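Local atomic coordinates of SAM dependent methyltransferase (Agrobacterium tumefaciens, PDB entry 2IGT), a protein that binds S-adenosylmethionine in a Rossmann-like domain and probably transfers its methyl group to an acceptor substrate. Residues 177-188 against 204-215; 153-161 against 225-234. One frame throughout, in Å; residues are numbered along the deposited sequence. Where two conformers were deposited one is given.

Contact 1 (177-188 against 204-215). With SAM (S-adenosylmethionine), chain D; ACY (acetic acid), chain F; ACY (acetic acid), chain G.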
# COMPACT_ATOMS: atom_id res chain seq x y z
N GLU A 177 1.92 6.30 -36.15
CA GLU A 177 2.82 6.73 -35.09
C GLU A 177 1.99 6.81 -33.80
O GLU A 177 1.08 7.64 -33.69
CB GLU A 177 3.46 8.06 -35.47
CG GLU A 177 4.00 7.99 -36.92
CD GLU A 177 4.67 9.27 -37.42
OE1 GLU A 177 4.62 10.31 -36.72
OE2 GLU A 177 5.25 9.22 -38.53
N VAL A 178 2.28 5.90 -32.86
CA VAL A 178 1.42 5.66 -31.69
C VAL A 178 2.07 6.23 -30.43
O VAL A 178 3.29 6.07 -30.21
CB VAL A 178 1.15 4.15 -31.50
CG1 VAL A 178 0.14 3.90 -30.31
CG2 VAL A 178 0.58 3.56 -32.79
N THR A 179 1.27 6.93 -29.64
CA THR A 179 1.65 7.30 -28.28
C THR A 179 0.68 6.58 -27.32
O THR A 179 -0.56 6.76 -27.40
CB THR A 179 1.63 8.83 -28.09
OG1 THR A 179 2.58 9.41 -28.99
CG2 THR A 179 1.98 9.23 -26.62
N HIS A 180 1.25 5.73 -26.47
CA HIS A 180 0.46 4.90 -25.54
C HIS A 180 0.68 5.41 -24.10
O HIS A 180 1.82 5.51 -23.62
CB HIS A 180 0.88 3.43 -25.72
CG HIS A 180 0.27 2.46 -24.75
ND1 HIS A 180 0.53 2.46 -23.39
CD2 HIS A 180 -0.54 1.40 -24.97
CE1 HIS A 180 -0.11 1.45 -22.82
NE2 HIS A 180 -0.76 0.79 -23.76
N VAL A 181 -0.41 5.77 -23.43
CA VAL A 181 -0.32 6.39 -22.11
C VAL A 181 -1.02 5.54 -21.07
O VAL A 181 -2.22 5.26 -21.20
CB VAL A 181 -0.94 7.82 -22.09
CG1 VAL A 181 -0.68 8.50 -20.74
CG2 VAL A 181 -0.37 8.68 -23.25
N ASP A 182 -0.27 5.14 -20.04
CA ASP A 182 -0.82 4.39 -18.91
C ASP A 182 -0.02 4.74 -17.66
O ASP A 182 1.20 4.78 -17.72
CB ASP A 182 -0.77 2.87 -19.17
CG ASP A 182 -1.73 2.10 -18.28
OD1 ASP A 182 -1.52 2.09 -17.06
OD2 ASP A 182 -2.74 1.56 -18.80
N ALA A 183 -0.70 4.99 -16.53
CA ALA A 183 -0.04 5.35 -15.28
C ALA A 183 0.69 4.19 -14.62
O ALA A 183 1.52 4.40 -13.74
CB ALA A 183 -1.06 5.90 -14.29
N SER A 184 0.36 2.96 -15.03
CA SER A 184 0.91 1.76 -14.39
C SER A 184 2.17 1.26 -15.12
O SER A 184 2.11 0.83 -16.26
CB SER A 184 -0.15 0.65 -14.29
OG SER A 184 0.47 -0.59 -13.95
N LYS A 185 3.31 1.29 -14.44
CA LYS A 185 4.54 0.79 -15.06
C LYS A 185 4.40 -0.71 -15.35
O LYS A 185 4.90 -1.23 -16.36
CB LYS A 185 5.76 1.11 -14.18
CG LYS A 185 7.07 0.63 -14.75
CD LYS A 185 8.24 1.13 -13.90
CE LYS A 185 9.40 0.14 -13.87
NZ LYS A 185 10.01 -0.12 -15.21
N LYS A 186 3.71 -1.42 -14.48
CA LYS A 186 3.46 -2.85 -14.68
C LYS A 186 2.68 -3.09 -15.99
O LYS A 186 3.02 -3.98 -16.79
CB LYS A 186 2.69 -3.43 -13.50
CG LYS A 186 2.41 -4.93 -13.60
CD LYS A 186 2.01 -5.55 -12.23
CE LYS A 186 0.54 -5.38 -11.89
NZ LYS A 186 -0.00 -3.96 -11.94
N ALA A 187 1.63 -2.29 -16.19
CA ALA A 187 0.83 -2.37 -17.42
C ALA A 187 1.66 -2.03 -18.65
O ALA A 187 1.52 -2.69 -19.70
CB ALA A 187 -0.40 -1.48 -17.33
N ILE A 188 2.50 -1.01 -18.55
CA ILE A 188 3.38 -0.62 -19.67
C ILE A 188 4.27 -1.82 -20.00
O ILE A 188 4.47 -2.13 -21.17
CB ILE A 188 4.25 0.63 -19.37
CG1 ILE A 188 3.40 1.92 -19.26
CG2 ILE A 188 5.38 0.79 -20.40
CD1 ILE A 188 2.75 2.37 -20.53
N PRO A 204 6.99 2.71 -34.58
CA PRO A 204 6.97 3.95 -33.79
C PRO A 204 5.85 3.94 -32.72
O PRO A 204 4.74 4.47 -32.94
CB PRO A 204 6.76 5.05 -34.85
CG PRO A 204 6.00 4.34 -35.95
CD PRO A 204 6.55 2.94 -35.98
N ILE A 205 6.14 3.31 -31.59
CA ILE A 205 5.24 3.38 -30.43
C ILE A 205 6.01 4.06 -29.29
O ILE A 205 7.09 3.60 -28.89
CB ILE A 205 4.76 2.01 -29.98
CG1 ILE A 205 4.10 1.27 -31.15
CG2 ILE A 205 3.77 2.15 -28.76
CD1 ILE A 205 3.64 -0.14 -30.78
N ARG A 206 5.47 5.16 -28.80
CA ARG A 206 6.05 5.87 -27.67
C ARG A 206 5.28 5.51 -26.39
O ARG A 206 4.06 5.75 -26.30
CB ARG A 206 6.06 7.38 -27.97
CG ARG A 206 6.20 8.28 -26.76
CD ARG A 206 6.42 9.74 -27.17
NE ARG A 206 5.18 10.35 -27.67
CZ ARG A 206 4.93 11.65 -27.70
NH1 ARG A 206 5.85 12.52 -27.28
NH2 ARG A 206 3.77 12.09 -28.16
N TRP A 207 5.98 4.92 -25.42
CA TRP A 207 5.36 4.39 -24.19
C TRP A 207 5.49 5.43 -23.12
O TRP A 207 6.61 5.82 -22.76
CB TRP A 207 6.06 3.09 -23.73
CG TRP A 207 6.01 1.98 -24.75
CD1 TRP A 207 7.03 1.57 -25.56
CD2 TRP A 207 4.88 1.14 -25.07
NE1 TRP A 207 6.61 0.54 -26.37
CE2 TRP A 207 5.30 0.25 -26.08
CE3 TRP A 207 3.57 1.06 -24.59
CZ2 TRP A 207 4.44 -0.71 -26.64
CZ3 TRP A 207 2.71 0.11 -25.16
CH2 TRP A 207 3.16 -0.77 -26.17
N ILE A 208 4.35 5.92 -22.63
CA ILE A 208 4.36 7.02 -21.70
C ILE A 208 3.76 6.52 -20.38
O ILE A 208 2.60 6.11 -20.35
CB ILE A 208 3.51 8.25 -22.23
CG1 ILE A 208 4.08 8.82 -23.55
CG2 ILE A 208 3.39 9.34 -21.16
CD1 ILE A 208 5.48 9.45 -23.47
N CYS A 209 4.55 6.55 -19.31
CA CYS A 209 4.07 6.13 -18.00
C CYS A 209 3.79 7.40 -17.18
O CYS A 209 4.69 7.98 -16.57
CB CYS A 209 5.07 5.20 -17.31
SG CYS A 209 4.43 4.53 -15.74
N GLU A 210 2.54 7.86 -17.24
CA GLU A 210 2.15 9.13 -16.66
C GLU A 210 0.65 9.10 -16.44
O GLU A 210 -0.07 8.29 -17.06
CB GLU A 210 2.55 10.31 -17.57
CG GLU A 210 2.34 11.72 -16.91
CD GLU A 210 3.03 12.90 -17.64
OE1 GLU A 210 3.19 12.86 -18.87
OE2 GLU A 210 3.41 13.89 -16.96
N ASP A 211 0.19 9.94 -15.53
CA ASP A 211 -1.24 10.25 -15.42
C ASP A 211 -1.75 10.73 -16.82
O ASP A 211 -1.09 11.53 -17.48
CB ASP A 211 -1.48 11.32 -14.36
CG ASP A 211 -2.96 11.69 -14.24
OD1 ASP A 211 -3.70 10.90 -13.61
OD2 ASP A 211 -3.38 12.72 -14.82
N ALA A 212 -2.89 10.21 -17.27
CA ALA A 212 -3.38 10.48 -18.62
C ALA A 212 -3.74 11.94 -18.81
O ALA A 212 -3.39 12.53 -19.84
CB ALA A 212 -4.56 9.58 -18.97
N MSE A 213 -4.44 12.53 -17.85
CA MSE A 213 -4.83 13.94 -17.98
C MSE A 213 -3.64 14.91 -17.88
O MSE A 213 -3.60 15.90 -18.63
CB MSE A 213 -5.96 14.33 -16.99
CG MSE A 213 -6.67 15.66 -17.44
SE MSE A 213 -8.48 15.79 -16.87
CE MSE A 213 -8.16 15.71 -14.95
N LYS A 214 -2.68 14.63 -16.99
CA LYS A 214 -1.46 15.43 -16.90
C LYS A 214 -0.71 15.38 -18.24
O LYS A 214 -0.27 16.42 -18.75
CB LYS A 214 -0.56 14.91 -15.79
CG LYS A 214 0.77 15.69 -15.63
CD LYS A 214 1.48 15.33 -14.30
CE LYS A 214 0.89 16.09 -13.10
NZ LYS A 214 1.28 15.50 -11.75
N PHE A 215 -0.61 14.19 -18.82
CA PHE A 215 0.08 14.05 -20.09
C PHE A 215 -0.61 14.91 -21.16
O PHE A 215 0.06 15.65 -21.90
CB PHE A 215 0.16 12.61 -20.58
CG PHE A 215 0.84 12.49 -21.93
CD1 PHE A 215 2.21 12.74 -22.05
CD2 PHE A 215 0.10 12.21 -23.08
CE1 PHE A 215 2.85 12.65 -23.29
CE2 PHE A 215 0.73 12.13 -24.33
CZ PHE A 215 2.11 12.35 -24.43
N SAM D . -11.05 0.83 -18.79
CA SAM D . -11.21 -0.57 -18.32
C SAM D . -12.02 -0.58 -17.01
O SAM D . -12.36 0.47 -16.42
OXT SAM D . -12.38 -1.65 -16.52
CB SAM D . -9.83 -1.26 -18.16
CG SAM D . -9.03 -0.95 -16.87
SD SAM D . -8.48 0.80 -16.76
CE SAM D . -9.71 1.78 -17.60
C5' SAM D . -7.30 0.83 -18.14
C4' SAM D . -5.93 1.34 -17.72
O4' SAM D . -6.05 2.61 -17.10
C3' SAM D . -5.20 0.49 -16.67
O3' SAM D . -4.13 -0.20 -17.29
C2' SAM D . -4.70 1.46 -15.59
O2' SAM D . -3.34 1.29 -15.23
C1' SAM D . -4.89 2.80 -16.32
N9 SAM D . -5.08 3.98 -15.48
C8 SAM D . -5.83 4.12 -14.33
N7 SAM D . -5.75 5.40 -13.91
C5 SAM D . -4.96 6.09 -14.77
C6 SAM D . -4.51 7.42 -14.79
N6 SAM D . -4.89 8.29 -13.86
N1 SAM D . -3.70 7.84 -15.84
C2 SAM D . -3.30 6.94 -16.79
N3 SAM D . -3.70 5.61 -16.76
C4 SAM D . -4.52 5.20 -15.75
C ACY F . 2.18 -0.06 -11.23
O ACY F . 3.21 -0.53 -11.74
OXT ACY F . 1.03 -0.54 -11.39
CH3 ACY F . 2.28 1.18 -10.39
C ACY G . 8.38 -0.98 -18.40
O ACY G . 8.66 -1.36 -19.55
OXT ACY G . 8.19 0.22 -18.11
CH3 ACY G . 8.28 -2.04 -17.34
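I208 N gives to H180 O at 2.7 Å, the shortest of the alternating backbone bonds that join the parallel strands 177-181 and 205-208. On the face bearing T179 and V181, the CG2 methyls of these two residues pack obliquely against the F215 ring, V181 CG2 coming within 3.6 Å of F215 CD2. T179 OG1 also accepts from R206 NE and NH2, but this is seen in one of two modelled arginine conformers and is therefore doubtful. The other face carries H180, its CG anti to the backbone N (chi1 174°), and W207 in an edge-to-face pair: W207 CZ3 stands 3.4 Å from H180 CG, over the centre of the imidazole, with the ring planes at 59°. Past the strand ends, both segments reach S-adenosylmethionine. D182 takes both ribose hydroxyls, one on each carboxylate oxygen, O2' lying 2.7 Å from OD1; an acidic residue in this place, just after strand 177-181, is characteristic of class I methyltransferases. D182 OD1 also accepts from S184 N, closing an Asx turn. The adenine is read by D211 OD1, which accepts from N6 and is also salt-bridged to R100 of the second subunit, and by A212 N, which donates to N1 (2.9 Å). S184 and D211 N-cap the following helices. Strand 205-208 is an edge strand of its sheet within the chain; strand 156-160 flanks 177-181 on its other side, while helices 166-173 and 185-198 cover the face bearing H180 and W207.

Contact 2 (153-161 against 225-234). With SAM (S-adenosylmethionine), chain D.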
# COMPACT_ATOMS: atom_id res chain seq x y z
N ARG A 153 -1.66 9.45 -45.34
CA ARG A 153 -0.45 9.87 -44.62
C ARG A 153 -0.44 9.01 -43.35
O ARG A 153 -1.50 8.50 -42.95
CB ARG A 153 -0.54 11.37 -44.24
CG ARG A 153 -1.70 11.67 -43.27
CD ARG A 153 -1.90 13.19 -42.96
NE ARG A 153 -2.79 13.30 -41.78
CZ ARG A 153 -4.12 13.29 -41.83
NH1 ARG A 153 -4.84 13.36 -40.70
NH2 ARG A 153 -4.76 13.20 -43.00
N PRO A 154 0.73 8.83 -42.72
CA PRO A 154 0.79 8.08 -41.46
C PRO A 154 0.09 8.86 -40.35
O PRO A 154 0.45 10.01 -40.09
CB PRO A 154 2.30 8.03 -41.14
CG PRO A 154 2.99 8.38 -42.40
CD PRO A 154 2.07 9.30 -43.15
N LEU A 155 -0.91 8.26 -39.73
CA LEU A 155 -1.66 8.95 -38.68
C LEU A 155 -0.96 8.95 -37.34
O LEU A 155 -0.35 7.94 -36.95
CB LEU A 155 -3.03 8.30 -38.52
CG LEU A 155 -3.93 8.37 -39.76
CD1 LEU A 155 -5.34 7.95 -39.33
CD2 LEU A 155 -3.90 9.80 -40.36
N LYS A 156 -1.07 10.06 -36.62
CA LYS A 156 -0.66 10.11 -35.21
C LYS A 156 -1.83 9.66 -34.35
O LYS A 156 -2.89 10.30 -34.37
CB LYS A 156 -0.27 11.53 -34.83
CG LYS A 156 0.99 12.04 -35.51
CD LYS A 156 1.28 13.51 -35.16
CE LYS A 156 0.43 14.48 -36.00
NZ LYS A 156 0.66 15.91 -35.58
N VAL A 157 -1.64 8.56 -33.61
CA VAL A 157 -2.70 7.95 -32.79
C VAL A 157 -2.30 8.03 -31.32
O VAL A 157 -1.20 7.62 -30.94
CB VAL A 157 -2.96 6.47 -33.19
CG1 VAL A 157 -3.94 5.77 -32.22
CG2 VAL A 157 -3.45 6.41 -34.66
N LEU A 158 -3.19 8.57 -30.51
CA LEU A 158 -2.99 8.61 -29.07
C LEU A 158 -3.94 7.63 -28.42
O LEU A 158 -5.14 7.62 -28.73
CB LEU A 158 -3.24 10.04 -28.52
CG LEU A 158 -3.15 10.31 -27.01
CD1 LEU A 158 -1.71 10.09 -26.49
CD2 LEU A 158 -3.61 11.74 -26.75
N ASN A 159 -3.43 6.83 -27.50
CA ASN A 159 -4.22 5.81 -26.82
C ASN A 159 -4.07 6.02 -25.31
O ASN A 159 -3.02 5.67 -24.73
CB ASN A 159 -3.74 4.41 -27.25
CG ASN A 159 -4.61 3.28 -26.69
OD1 ASN A 159 -5.72 3.53 -26.21
ND2 ASN A 159 -4.09 2.05 -26.73
N LEU A 160 -5.08 6.62 -24.69
CA LEU A 160 -5.07 6.94 -23.24
C LEU A 160 -5.67 5.83 -22.40
O LEU A 160 -6.70 5.27 -22.78
CB LEU A 160 -5.86 8.25 -22.96
CG LEU A 160 -5.41 9.49 -23.75
CD1 LEU A 160 -6.30 10.68 -23.36
CD2 LEU A 160 -3.92 9.78 -23.43
N PHE A 161 -5.03 5.53 -21.25
CA PHE A 161 -5.42 4.40 -20.37
C PHE A 161 -5.26 3.12 -21.18
O PHE A 161 -6.16 2.28 -21.20
CB PHE A 161 -6.87 4.51 -19.89
CG PHE A 161 -7.19 5.81 -19.19
CD1 PHE A 161 -6.96 5.95 -17.81
CD2 PHE A 161 -7.75 6.88 -19.90
CE1 PHE A 161 -7.30 7.15 -17.16
CE2 PHE A 161 -8.08 8.08 -19.26
CZ PHE A 161 -7.87 8.21 -17.89
N THR A 225 -0.50 17.70 -31.61
CA THR A 225 -1.79 17.25 -32.14
C THR A 225 -1.75 15.79 -32.59
O THR A 225 -0.69 15.28 -32.92
CB THR A 225 -2.33 18.12 -33.31
OG1 THR A 225 -1.40 18.07 -34.39
CG2 THR A 225 -2.54 19.61 -32.88
N TYR A 226 -2.91 15.15 -32.58
CA TYR A 226 -3.08 13.76 -33.00
C TYR A 226 -4.27 13.66 -33.95
O TYR A 226 -5.23 14.43 -33.86
CB TYR A 226 -3.36 12.87 -31.77
CG TYR A 226 -2.22 12.85 -30.78
CD1 TYR A 226 -1.25 11.86 -30.85
CD2 TYR A 226 -2.09 13.84 -29.78
CE1 TYR A 226 -0.20 11.81 -29.95
CE2 TYR A 226 -1.03 13.82 -28.87
CZ TYR A 226 -0.09 12.77 -28.96
OH TYR A 226 0.99 12.67 -28.10
N ASP A 227 -4.18 12.70 -34.86
CA ASP A 227 -5.23 12.48 -35.85
C ASP A 227 -6.34 11.61 -35.28
O ASP A 227 -7.51 11.74 -35.67
CB ASP A 227 -4.64 11.84 -37.09
CG ASP A 227 -3.55 12.70 -37.70
OD1 ASP A 227 -3.85 13.83 -38.15
OD2 ASP A 227 -2.38 12.27 -37.71
N ILE A 228 -5.97 10.69 -34.39
CA ILE A 228 -6.95 9.85 -33.71
C ILE A 228 -6.62 9.79 -32.23
O ILE A 228 -5.46 9.62 -31.85
CB ILE A 228 -7.05 8.40 -34.32
CG1 ILE A 228 -7.49 8.48 -35.80
CG2 ILE A 228 -7.96 7.47 -33.43
CD1 ILE A 228 -7.52 7.14 -36.57
N ILE A 229 -7.65 9.95 -31.39
CA ILE A 229 -7.46 9.81 -29.96
C ILE A 229 -8.45 8.78 -29.45
O ILE A 229 -9.65 8.90 -29.71
CB ILE A 229 -7.67 11.15 -29.19
CG1 ILE A 229 -6.63 12.19 -29.62
CG2 ILE A 229 -7.58 10.91 -27.62
CD1 ILE A 229 -6.91 13.61 -29.07
N LEU A 230 -7.92 7.76 -28.78
CA LEU A 230 -8.75 6.78 -28.06
C LEU A 230 -8.54 6.97 -26.57
O LEU A 230 -7.42 7.17 -26.11
CB LEU A 230 -8.35 5.35 -28.42
CG LEU A 230 -7.96 5.16 -29.89
CD1 LEU A 230 -7.24 3.80 -30.06
CD2 LEU A 230 -9.18 5.28 -30.81
N THR A 231 -9.62 6.89 -25.80
CA THR A 231 -9.49 7.01 -24.35
C THR A 231 -10.45 6.06 -23.66
O THR A 231 -11.65 6.02 -23.99
CB THR A 231 -9.60 8.49 -23.87
OG1 THR A 231 -9.35 8.57 -22.46
CG2 THR A 231 -10.98 9.13 -24.23
N ASP A 232 -9.90 5.28 -22.74
CA ASP A 232 -10.66 4.21 -22.07
C ASP A 232 -10.60 4.39 -20.53
O ASP A 232 -10.12 3.50 -19.82
CB ASP A 232 -10.08 2.84 -22.47
CG ASP A 232 -10.87 1.68 -21.88
OD1 ASP A 232 -12.11 1.78 -21.77
OD2 ASP A 232 -10.22 0.67 -21.47
N PRO A 233 -11.09 5.53 -20.02
CA PRO A 233 -10.93 5.86 -18.60
C PRO A 233 -11.75 4.93 -17.70
O PRO A 233 -12.94 4.68 -17.99
CB PRO A 233 -11.52 7.26 -18.48
CG PRO A 233 -12.60 7.31 -19.63
CD PRO A 233 -11.84 6.60 -20.73
N PRO A 234 -11.15 4.48 -16.59
CA PRO A 234 -11.87 3.71 -15.59
C PRO A 234 -12.73 4.66 -14.79
O PRO A 234 -12.52 5.87 -14.82
CB PRO A 234 -10.77 3.14 -14.68
CG PRO A 234 -9.57 4.05 -14.85
CD PRO A 234 -9.72 4.70 -16.24
N SAM D . -11.05 0.83 -18.79
CA SAM D . -11.21 -0.57 -18.32
C SAM D . -12.02 -0.58 -17.01
O SAM D . -12.36 0.47 -16.42
OXT SAM D . -12.38 -1.65 -16.52
CB SAM D . -9.83 -1.26 -18.16
CG SAM D . -9.03 -0.95 -16.87
SD SAM D . -8.48 0.80 -16.76
CE SAM D . -9.71 1.78 -17.60
C5' SAM D . -7.30 0.83 -18.14
C4' SAM D . -5.93 1.34 -17.72
O4' SAM D . -6.05 2.61 -17.10
C3' SAM D . -5.20 0.49 -16.67
O3' SAM D . -4.13 -0.20 -17.29
C2' SAM D . -4.70 1.46 -15.59
O2' SAM D . -3.34 1.29 -15.23
C1' SAM D . -4.89 2.80 -16.32
N9 SAM D . -5.08 3.98 -15.48
C8 SAM D . -5.83 4.12 -14.33
N7 SAM D . -5.75 5.40 -13.91
C5 SAM D . -4.96 6.09 -14.77
C6 SAM D . -4.51 7.42 -14.79
N6 SAM D . -4.89 8.29 -13.86
N1 SAM D . -3.70 7.84 -15.84
C2 SAM D . -3.30 6.94 -16.79
N3 SAM D . -3.70 5.61 -16.76
C4 SAM D . -4.52 5.20 -15.75
O HOH W 1 -0.92 12.82 -39.74
O HOH W 2 2.28 17.12 -32.91
O HOH W 3 -7.70 0.38 -22.48
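Strands 156-160 and 228-231 run parallel, 9° apart in direction, and a regular ladder joins them, with L158 N giving to I228 O and L158 O taking L230 N. At the entry to the ladder K156 O accepts from both D227 N and I228 N. The D227 carboxylate is shared there: OD2 uses its anti lone pair for K156 N at 2.8 Å, while R153 NH1 meets OD1, also at 2.8 Å, in a salt bridge. That oxygen lies in the guanidinium plane but is approached from well above the carboxylate plane, the two groups being turned 70° apart; S263 binds the same oxygen. A water links R153 NE, P154 O and D227 OD2. Nearby, K156 NZ reaches T225 O at 3.0 Å from above the carbonyl plane. L158 lays its CB over the Y226 ring, 3.7 Å from the centroid, a CH-pi contact, and the tyrosine hydroxyl goes on to E219. These are central strands of the Rossmann-like methyltransferase sheet, and the cofactor sits at their C-terminal ends. There F161, with CG anti to its carbonyl carbon (chi1 -55°), turns one ring face to P233, whose CA stands over the centre, 3.6 Å from the centroid, while the adenine approaches obliquely, F161 CD1 lying 3.3 Å from C4 of S-adenosylmethionine. P234 CD packs obliquely on F161 CD1 at 3.4 Å. T231 OG1 lies at the ring edge, buried and without a polar partner. D232 OD2 holds the cofactor amino nitrogen weakly and shares a water with F161 O, while D232 OD1 is bound by T272.

In the fold
From the N terminus, the first of the four strands in these contacts is 156-160; strand 30-39, earlier in the chain, forms the far edge of the same sheet. Helix 166-173 leads on to strand 177-181, and helix 185-198 carries the chain over to strand 205-208, so that contact 1 closes a short beta-alpha-beta loop. After helix 212-222 the chain returns as strand 228-231 on the far side of 156-160, where contact 2 closes a longer loop that encloses contact 1. Strands 156-160 and 177-181 are neighbours, with probable backbone hydrogen bonds between T179 O and N159 N and between E177 O and V157 N. The contacts tie four adjacent parallel strands into one sheet, and both touch S-adenosylmethionine.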